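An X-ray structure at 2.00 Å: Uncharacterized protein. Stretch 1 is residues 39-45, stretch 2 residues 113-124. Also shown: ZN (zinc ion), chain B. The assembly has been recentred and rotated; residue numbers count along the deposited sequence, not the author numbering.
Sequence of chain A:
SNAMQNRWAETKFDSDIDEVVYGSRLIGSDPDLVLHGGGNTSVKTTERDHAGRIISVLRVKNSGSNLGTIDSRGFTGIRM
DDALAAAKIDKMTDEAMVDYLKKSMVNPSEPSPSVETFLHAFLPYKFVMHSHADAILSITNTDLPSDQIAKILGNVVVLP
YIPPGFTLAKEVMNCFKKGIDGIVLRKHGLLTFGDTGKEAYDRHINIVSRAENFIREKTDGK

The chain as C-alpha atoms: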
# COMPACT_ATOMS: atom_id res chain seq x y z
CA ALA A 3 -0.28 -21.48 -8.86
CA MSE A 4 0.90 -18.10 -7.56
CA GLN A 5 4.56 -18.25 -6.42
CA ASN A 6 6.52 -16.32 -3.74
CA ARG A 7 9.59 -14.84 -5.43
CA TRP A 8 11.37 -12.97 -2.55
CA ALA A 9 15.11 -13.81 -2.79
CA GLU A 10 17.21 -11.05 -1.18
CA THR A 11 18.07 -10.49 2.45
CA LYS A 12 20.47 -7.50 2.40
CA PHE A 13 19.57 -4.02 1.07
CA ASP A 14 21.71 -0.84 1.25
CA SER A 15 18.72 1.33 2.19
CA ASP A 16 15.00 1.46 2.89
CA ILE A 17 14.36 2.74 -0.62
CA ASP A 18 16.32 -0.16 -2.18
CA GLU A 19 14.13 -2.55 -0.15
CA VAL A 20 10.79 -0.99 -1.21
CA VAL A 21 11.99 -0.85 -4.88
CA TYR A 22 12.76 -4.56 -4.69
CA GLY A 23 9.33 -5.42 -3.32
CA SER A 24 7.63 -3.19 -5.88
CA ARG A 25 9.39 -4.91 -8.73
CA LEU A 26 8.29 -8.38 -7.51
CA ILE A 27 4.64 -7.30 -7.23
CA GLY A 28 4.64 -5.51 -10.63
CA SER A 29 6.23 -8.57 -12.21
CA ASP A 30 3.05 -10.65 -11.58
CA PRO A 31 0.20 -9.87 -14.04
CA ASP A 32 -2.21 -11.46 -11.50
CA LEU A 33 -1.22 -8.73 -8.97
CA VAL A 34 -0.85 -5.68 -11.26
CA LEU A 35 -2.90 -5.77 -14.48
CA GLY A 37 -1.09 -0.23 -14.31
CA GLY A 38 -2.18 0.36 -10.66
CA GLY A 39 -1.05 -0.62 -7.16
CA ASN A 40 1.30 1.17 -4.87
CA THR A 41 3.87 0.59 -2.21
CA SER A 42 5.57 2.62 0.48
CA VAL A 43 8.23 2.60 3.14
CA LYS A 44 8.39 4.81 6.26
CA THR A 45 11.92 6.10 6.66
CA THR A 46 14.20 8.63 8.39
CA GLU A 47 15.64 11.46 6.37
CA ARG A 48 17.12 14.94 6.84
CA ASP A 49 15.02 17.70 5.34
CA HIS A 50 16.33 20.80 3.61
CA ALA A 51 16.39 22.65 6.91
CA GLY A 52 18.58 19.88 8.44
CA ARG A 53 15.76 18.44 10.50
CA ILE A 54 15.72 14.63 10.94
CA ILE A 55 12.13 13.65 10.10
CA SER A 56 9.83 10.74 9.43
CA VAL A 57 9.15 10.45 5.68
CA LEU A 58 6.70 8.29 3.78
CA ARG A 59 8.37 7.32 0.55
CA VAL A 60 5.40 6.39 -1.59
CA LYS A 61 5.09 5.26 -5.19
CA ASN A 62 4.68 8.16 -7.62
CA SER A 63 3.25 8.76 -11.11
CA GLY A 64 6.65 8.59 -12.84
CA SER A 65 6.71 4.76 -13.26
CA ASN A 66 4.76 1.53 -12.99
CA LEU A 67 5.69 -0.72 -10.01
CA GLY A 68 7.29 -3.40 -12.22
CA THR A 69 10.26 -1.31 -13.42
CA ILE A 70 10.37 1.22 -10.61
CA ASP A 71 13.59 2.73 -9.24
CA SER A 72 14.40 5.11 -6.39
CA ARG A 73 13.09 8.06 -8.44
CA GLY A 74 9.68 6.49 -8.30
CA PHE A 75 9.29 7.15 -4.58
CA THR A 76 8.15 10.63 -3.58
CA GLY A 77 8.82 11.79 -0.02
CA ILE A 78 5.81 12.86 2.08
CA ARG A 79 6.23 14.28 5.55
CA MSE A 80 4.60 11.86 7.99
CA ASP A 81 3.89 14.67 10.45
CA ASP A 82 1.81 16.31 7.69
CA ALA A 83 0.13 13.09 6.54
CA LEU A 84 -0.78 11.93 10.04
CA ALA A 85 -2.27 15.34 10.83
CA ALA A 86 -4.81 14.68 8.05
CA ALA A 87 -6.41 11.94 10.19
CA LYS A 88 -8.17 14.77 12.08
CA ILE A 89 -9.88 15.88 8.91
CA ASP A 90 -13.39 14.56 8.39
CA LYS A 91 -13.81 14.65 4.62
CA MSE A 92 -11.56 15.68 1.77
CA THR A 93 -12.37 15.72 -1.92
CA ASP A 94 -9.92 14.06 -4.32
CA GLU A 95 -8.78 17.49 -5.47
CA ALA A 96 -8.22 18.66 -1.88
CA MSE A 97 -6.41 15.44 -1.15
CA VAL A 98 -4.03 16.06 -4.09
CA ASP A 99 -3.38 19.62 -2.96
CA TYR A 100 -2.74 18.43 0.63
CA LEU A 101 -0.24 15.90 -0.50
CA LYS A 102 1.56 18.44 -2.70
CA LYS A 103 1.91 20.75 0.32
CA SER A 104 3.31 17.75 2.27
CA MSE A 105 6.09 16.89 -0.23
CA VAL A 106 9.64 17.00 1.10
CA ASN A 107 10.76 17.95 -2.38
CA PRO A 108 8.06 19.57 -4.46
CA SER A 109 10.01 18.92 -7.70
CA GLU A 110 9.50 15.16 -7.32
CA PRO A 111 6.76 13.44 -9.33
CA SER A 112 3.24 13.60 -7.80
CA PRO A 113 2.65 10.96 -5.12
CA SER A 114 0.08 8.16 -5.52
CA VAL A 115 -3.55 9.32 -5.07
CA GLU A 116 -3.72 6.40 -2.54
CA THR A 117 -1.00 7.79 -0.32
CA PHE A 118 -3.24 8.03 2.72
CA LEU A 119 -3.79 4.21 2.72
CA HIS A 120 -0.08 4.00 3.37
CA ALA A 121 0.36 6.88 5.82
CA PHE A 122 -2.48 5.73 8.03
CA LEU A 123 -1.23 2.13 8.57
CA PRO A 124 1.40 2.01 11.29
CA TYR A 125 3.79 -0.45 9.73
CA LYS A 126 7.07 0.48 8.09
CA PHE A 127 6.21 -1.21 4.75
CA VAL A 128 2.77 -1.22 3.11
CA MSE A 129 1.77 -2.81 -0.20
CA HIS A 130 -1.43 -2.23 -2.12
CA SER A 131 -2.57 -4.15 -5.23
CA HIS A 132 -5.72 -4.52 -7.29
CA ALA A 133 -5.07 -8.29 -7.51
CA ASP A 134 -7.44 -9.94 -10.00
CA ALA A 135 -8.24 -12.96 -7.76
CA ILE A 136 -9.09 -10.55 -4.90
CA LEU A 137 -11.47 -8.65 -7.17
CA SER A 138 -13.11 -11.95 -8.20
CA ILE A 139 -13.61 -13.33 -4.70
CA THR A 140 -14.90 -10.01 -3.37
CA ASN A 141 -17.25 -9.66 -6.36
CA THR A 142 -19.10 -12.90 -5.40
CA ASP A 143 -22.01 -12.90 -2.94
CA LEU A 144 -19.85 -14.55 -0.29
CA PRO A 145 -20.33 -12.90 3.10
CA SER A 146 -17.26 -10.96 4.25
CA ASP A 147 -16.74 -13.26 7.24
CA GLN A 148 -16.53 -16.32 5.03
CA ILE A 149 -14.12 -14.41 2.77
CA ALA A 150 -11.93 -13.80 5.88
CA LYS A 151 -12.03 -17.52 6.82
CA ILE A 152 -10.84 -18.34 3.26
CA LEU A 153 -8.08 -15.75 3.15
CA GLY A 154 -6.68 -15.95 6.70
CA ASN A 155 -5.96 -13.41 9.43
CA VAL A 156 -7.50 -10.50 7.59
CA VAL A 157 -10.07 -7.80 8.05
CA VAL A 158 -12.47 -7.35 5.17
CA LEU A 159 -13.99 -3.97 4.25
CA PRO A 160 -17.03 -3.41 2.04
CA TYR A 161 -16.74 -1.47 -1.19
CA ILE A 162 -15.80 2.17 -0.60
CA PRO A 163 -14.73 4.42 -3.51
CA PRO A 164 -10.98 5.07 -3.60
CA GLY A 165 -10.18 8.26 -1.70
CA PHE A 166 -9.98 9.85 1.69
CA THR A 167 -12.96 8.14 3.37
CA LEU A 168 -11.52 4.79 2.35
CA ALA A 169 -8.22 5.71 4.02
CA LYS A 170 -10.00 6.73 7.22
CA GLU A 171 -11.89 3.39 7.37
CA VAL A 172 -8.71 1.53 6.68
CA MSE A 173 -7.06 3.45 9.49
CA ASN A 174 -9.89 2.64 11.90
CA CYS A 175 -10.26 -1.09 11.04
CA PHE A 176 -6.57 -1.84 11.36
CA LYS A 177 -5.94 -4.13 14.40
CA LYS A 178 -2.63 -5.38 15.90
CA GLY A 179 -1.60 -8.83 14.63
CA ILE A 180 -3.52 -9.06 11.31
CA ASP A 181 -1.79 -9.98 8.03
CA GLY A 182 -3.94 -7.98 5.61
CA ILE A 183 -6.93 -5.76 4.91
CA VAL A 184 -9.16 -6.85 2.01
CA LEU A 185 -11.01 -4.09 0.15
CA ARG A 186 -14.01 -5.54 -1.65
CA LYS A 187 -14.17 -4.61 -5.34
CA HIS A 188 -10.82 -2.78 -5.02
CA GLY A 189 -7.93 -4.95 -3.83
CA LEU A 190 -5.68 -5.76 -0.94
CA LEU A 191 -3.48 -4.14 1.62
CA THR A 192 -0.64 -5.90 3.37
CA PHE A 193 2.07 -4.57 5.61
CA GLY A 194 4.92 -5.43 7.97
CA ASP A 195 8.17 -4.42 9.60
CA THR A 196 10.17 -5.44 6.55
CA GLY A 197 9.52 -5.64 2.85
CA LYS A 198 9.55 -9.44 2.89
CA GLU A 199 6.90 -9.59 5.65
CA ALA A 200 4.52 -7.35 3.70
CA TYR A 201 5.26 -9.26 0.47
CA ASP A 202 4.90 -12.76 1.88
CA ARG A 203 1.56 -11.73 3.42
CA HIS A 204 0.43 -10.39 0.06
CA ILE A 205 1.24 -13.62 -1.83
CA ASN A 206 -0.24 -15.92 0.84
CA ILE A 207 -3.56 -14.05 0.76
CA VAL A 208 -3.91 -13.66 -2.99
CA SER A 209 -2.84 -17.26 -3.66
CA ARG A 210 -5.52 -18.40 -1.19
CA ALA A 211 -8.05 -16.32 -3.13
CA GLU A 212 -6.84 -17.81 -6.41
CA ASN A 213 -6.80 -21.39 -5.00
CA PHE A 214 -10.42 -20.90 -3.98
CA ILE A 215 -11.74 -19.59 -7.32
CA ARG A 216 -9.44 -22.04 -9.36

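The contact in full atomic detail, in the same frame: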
# COMPACT_ATOMS: atom_id res chain seq x y z
N GLY A 39 -1.77 -0.07 -8.31
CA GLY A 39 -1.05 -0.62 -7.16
C GLY A 39 -0.01 0.37 -6.66
O GLY A 39 0.45 1.24 -7.40
N ASN A 40 0.36 0.24 -5.41
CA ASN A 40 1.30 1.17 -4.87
C ASN A 40 1.89 0.62 -3.58
O ASN A 40 1.29 -0.18 -2.88
CB ASN A 40 0.66 2.58 -4.74
CG ASN A 40 -0.82 2.54 -4.50
OD1 ASN A 40 -1.24 2.20 -3.40
ND2 ASN A 40 -1.62 2.83 -5.53
N THR A 41 3.12 1.01 -3.34
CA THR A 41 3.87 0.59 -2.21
C THR A 41 4.47 1.81 -1.52
O THR A 41 4.57 2.92 -2.10
CB THR A 41 5.01 -0.28 -2.69
OG1 THR A 41 5.76 0.44 -3.70
CG2 THR A 41 4.44 -1.62 -3.28
N SER A 42 4.99 1.56 -0.31
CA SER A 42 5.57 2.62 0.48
C SER A 42 6.47 2.07 1.57
O SER A 42 6.37 0.92 1.95
CB SER A 42 4.50 3.49 1.09
OG SER A 42 3.80 2.82 2.11
N VAL A 43 7.41 2.90 2.00
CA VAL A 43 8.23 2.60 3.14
C VAL A 43 8.34 3.88 4.00
O VAL A 43 8.53 4.96 3.46
CB VAL A 43 9.61 2.10 2.73
CG1 VAL A 43 10.31 3.09 1.84
CG2 VAL A 43 10.43 1.70 3.98
N LYS A 44 8.17 3.73 5.31
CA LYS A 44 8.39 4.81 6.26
C LYS A 44 9.86 4.85 6.71
O LYS A 44 10.44 3.83 7.12
CB LYS A 44 7.46 4.67 7.46
CG LYS A 44 5.99 4.82 7.07
CD LYS A 44 5.08 4.50 8.25
CE LYS A 44 3.58 4.49 7.81
NZ LYS A 44 3.22 3.34 6.91
N THR A 45 10.48 6.02 6.58
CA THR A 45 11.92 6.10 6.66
C THR A 45 12.36 7.36 7.35
O THR A 45 11.57 8.26 7.54
CB THR A 45 12.49 5.97 5.23
OG1 THR A 45 13.89 5.65 5.31
CG2 THR A 45 12.26 7.23 4.41
N PRO A 113 2.80 12.20 -5.84
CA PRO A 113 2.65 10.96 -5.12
C PRO A 113 1.32 10.29 -5.48
O PRO A 113 0.36 10.95 -5.92
CB PRO A 113 2.66 11.40 -3.63
CG PRO A 113 2.07 12.77 -3.67
CD PRO A 113 2.57 13.38 -4.96
N SER A 114 1.30 8.97 -5.35
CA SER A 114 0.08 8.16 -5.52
C SER A 114 -1.13 8.85 -4.89
O SER A 114 -1.05 9.31 -3.76
CB SER A 114 0.25 6.80 -4.82
OG SER A 114 -0.95 6.01 -4.92
N VAL A 115 -2.23 8.90 -5.64
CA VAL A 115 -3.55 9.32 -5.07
C VAL A 115 -4.03 8.44 -3.89
O VAL A 115 -4.92 8.85 -3.11
CB VAL A 115 -4.67 9.47 -6.18
CG1 VAL A 115 -4.24 10.50 -7.22
CG2 VAL A 115 -5.02 8.12 -6.88
N GLU A 116 -3.39 7.28 -3.69
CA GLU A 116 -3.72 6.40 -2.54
C GLU A 116 -2.77 6.52 -1.39
O GLU A 116 -2.75 5.63 -0.52
CB GLU A 116 -3.77 4.92 -3.02
CG GLU A 116 -4.67 4.83 -4.23
CD GLU A 116 -5.27 3.47 -4.47
OE1 GLU A 116 -4.67 2.72 -5.30
OE2 GLU A 116 -6.36 3.16 -3.87
N THR A 117 -2.03 7.63 -1.32
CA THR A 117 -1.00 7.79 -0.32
C THR A 117 -1.51 7.64 1.09
O THR A 117 -0.79 7.14 1.97
CB THR A 117 -0.24 9.15 -0.49
OG1 THR A 117 0.53 9.11 -1.70
CG2 THR A 117 0.67 9.39 0.68
N PHE A 118 -2.72 8.11 1.35
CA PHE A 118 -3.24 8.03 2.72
C PHE A 118 -3.51 6.60 3.19
O PHE A 118 -3.44 6.35 4.39
CB PHE A 118 -4.46 8.88 2.92
CG PHE A 118 -4.14 10.36 2.96
CD1 PHE A 118 -3.46 10.88 4.03
CD2 PHE A 118 -4.44 11.18 1.91
CE1 PHE A 118 -3.14 12.24 4.07
CE2 PHE A 118 -4.14 12.55 1.95
CZ PHE A 118 -3.48 13.07 3.05
N LEU A 119 -3.71 5.64 2.28
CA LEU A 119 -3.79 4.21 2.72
C LEU A 119 -2.51 3.80 3.43
O LEU A 119 -2.49 3.01 4.42
CB LEU A 119 -4.04 3.24 1.56
CG LEU A 119 -5.28 3.41 0.70
CD1 LEU A 119 -5.33 2.37 -0.46
CD2 LEU A 119 -6.56 3.36 1.55
N HIS A 120 -1.42 4.32 2.90
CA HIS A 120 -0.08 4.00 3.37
C HIS A 120 0.27 4.73 4.68
O HIS A 120 0.84 4.14 5.66
CB HIS A 120 0.89 4.37 2.26
CG HIS A 120 0.72 3.50 1.04
ND1 HIS A 120 1.50 2.37 0.84
CD2 HIS A 120 -0.13 3.57 -0.01
CE1 HIS A 120 1.11 1.79 -0.29
NE2 HIS A 120 0.13 2.49 -0.83
N ALA A 121 -0.02 6.02 4.67
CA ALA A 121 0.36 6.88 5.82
C ALA A 121 -0.35 6.45 7.07
O ALA A 121 0.22 6.49 8.15
CB ALA A 121 0.04 8.41 5.52
N PHE A 122 -1.60 6.02 6.92
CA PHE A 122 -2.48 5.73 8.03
C PHE A 122 -2.37 4.28 8.57
O PHE A 122 -3.05 3.96 9.51
CB PHE A 122 -3.94 5.95 7.66
CG PHE A 122 -4.33 7.40 7.48
CD1 PHE A 122 -3.55 8.44 7.92
CD2 PHE A 122 -5.55 7.69 6.89
CE1 PHE A 122 -3.97 9.75 7.74
CE2 PHE A 122 -5.99 8.98 6.72
CZ PHE A 122 -5.20 10.01 7.14
N LEU A 123 -1.50 3.47 8.02
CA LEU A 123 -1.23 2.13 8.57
C LEU A 123 0.14 2.15 9.24
O LEU A 123 1.15 2.52 8.60
CB LEU A 123 -1.27 1.10 7.46
CG LEU A 123 -2.68 0.75 6.96
CD1 LEU A 123 -2.59 -0.14 5.69
CD2 LEU A 123 -3.44 0.07 8.06
N PRO A 124 0.20 1.78 10.54
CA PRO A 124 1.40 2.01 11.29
C PRO A 124 2.36 0.84 11.23
O PRO A 124 2.72 0.25 12.29
CB PRO A 124 0.87 2.16 12.73
CG PRO A 124 -0.26 1.22 12.78
CD PRO A 124 -0.92 1.40 11.42
ZN ZN B . -6.28 1.15 -5.02
O HOH W 1 -3.55 2.10 -7.94
O HOH W 2 -0.63 5.01 -7.55
O HOH W 3 -7.36 2.26 -6.33

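The most unusual feature of this contact is one imidazole bonded through both nitrogens to the same strand, where it binds two side chains, two residues apart. The two stretches bury 380 Å² between them, both sides summed, and the contact is built almost entirely from directed polar bonds. The ring of His120 is bonded to side chains of strand 40-45. His120 NE2 donates to Asn40 OD1 at 2.9 Å with an N-H...acceptor angle of 170°, while His120 ND1 and Ser42 OG lie 2.7 Å apart in a second hydrogen bond. Both oxygens sit at the edge of the ring, near its plane, where the in-plane bonding directions of the ring nitrogens lie, so the two bonds together fix the orientation of the ring as well as its position.

The principle illustrated is that the alternation of a strand can present polar groups at a regular spacing to a single partner. The CA-to-CB bonds of Asn40, Ser42 and Lys44 point toward the second stretch, whereas those of Thr41 and Val43 point away. Thr41 nevertheless contributes through its backbone: its CA lies 3.6 Å from CE1 of His120, the ring carbon between the two bonded nitrogens. The strand and helix axes run at 38° to each other, with a closest approach of 8.7 Å, and the backbones come nearest where the CA atoms of Ser42 and His120 are 6.5 Å apart.

At one end of the contact, Asn40 uses both ends of its amide. While Asn40 OD1 accepts from His120, Asn40 ND2 donates to Glu116 OE1 at 3.1 Å and 176°, an almost linear bond. The amide thus links a histidine to a carboxylate that is itself engaged with metal: Glu116 OE1 and OE2 each bind ZN at 2.3 Å, making the carboxylate a bidentate ligand. Asn40 therefore acts in the second shell of the zinc site. Water extends the same network: water 1 accepts from Gly39 N at 2.8 Å and donates to Glu116 OE1 at 2.9 Å. Proximity alone is a poor guide here. Asn40 ND2 and Ser114 OG are 3.3 Å apart but poorly angled for a hydrogen bond; water 2 instead bridges them, 3.1 Å from Asn40 ND2 and 2.8 Å from Ser114 OG.

Ser114 and Glu116 belong to a type I turn that leads into the helix. Glu116 N donates to Ser114 OG at 3.0 Å, and Thr117 OG1 donates to Ser114 O at 2.6 Å, bonds that tie the turn together internally.

At the other end, the long side chain of Lys44 reaches the carbonyls of His120 itself and of Leu123. Lys44 NZ donates to His120 O and to Leu123 O, both at 2.8 Å. His120 is thus engaged by its backbone as well as its ring, and the lysine joins two carbonyls three residues apart, where the direct backbone bond from Leu123 N to His120 O is weak at 3.4 Å.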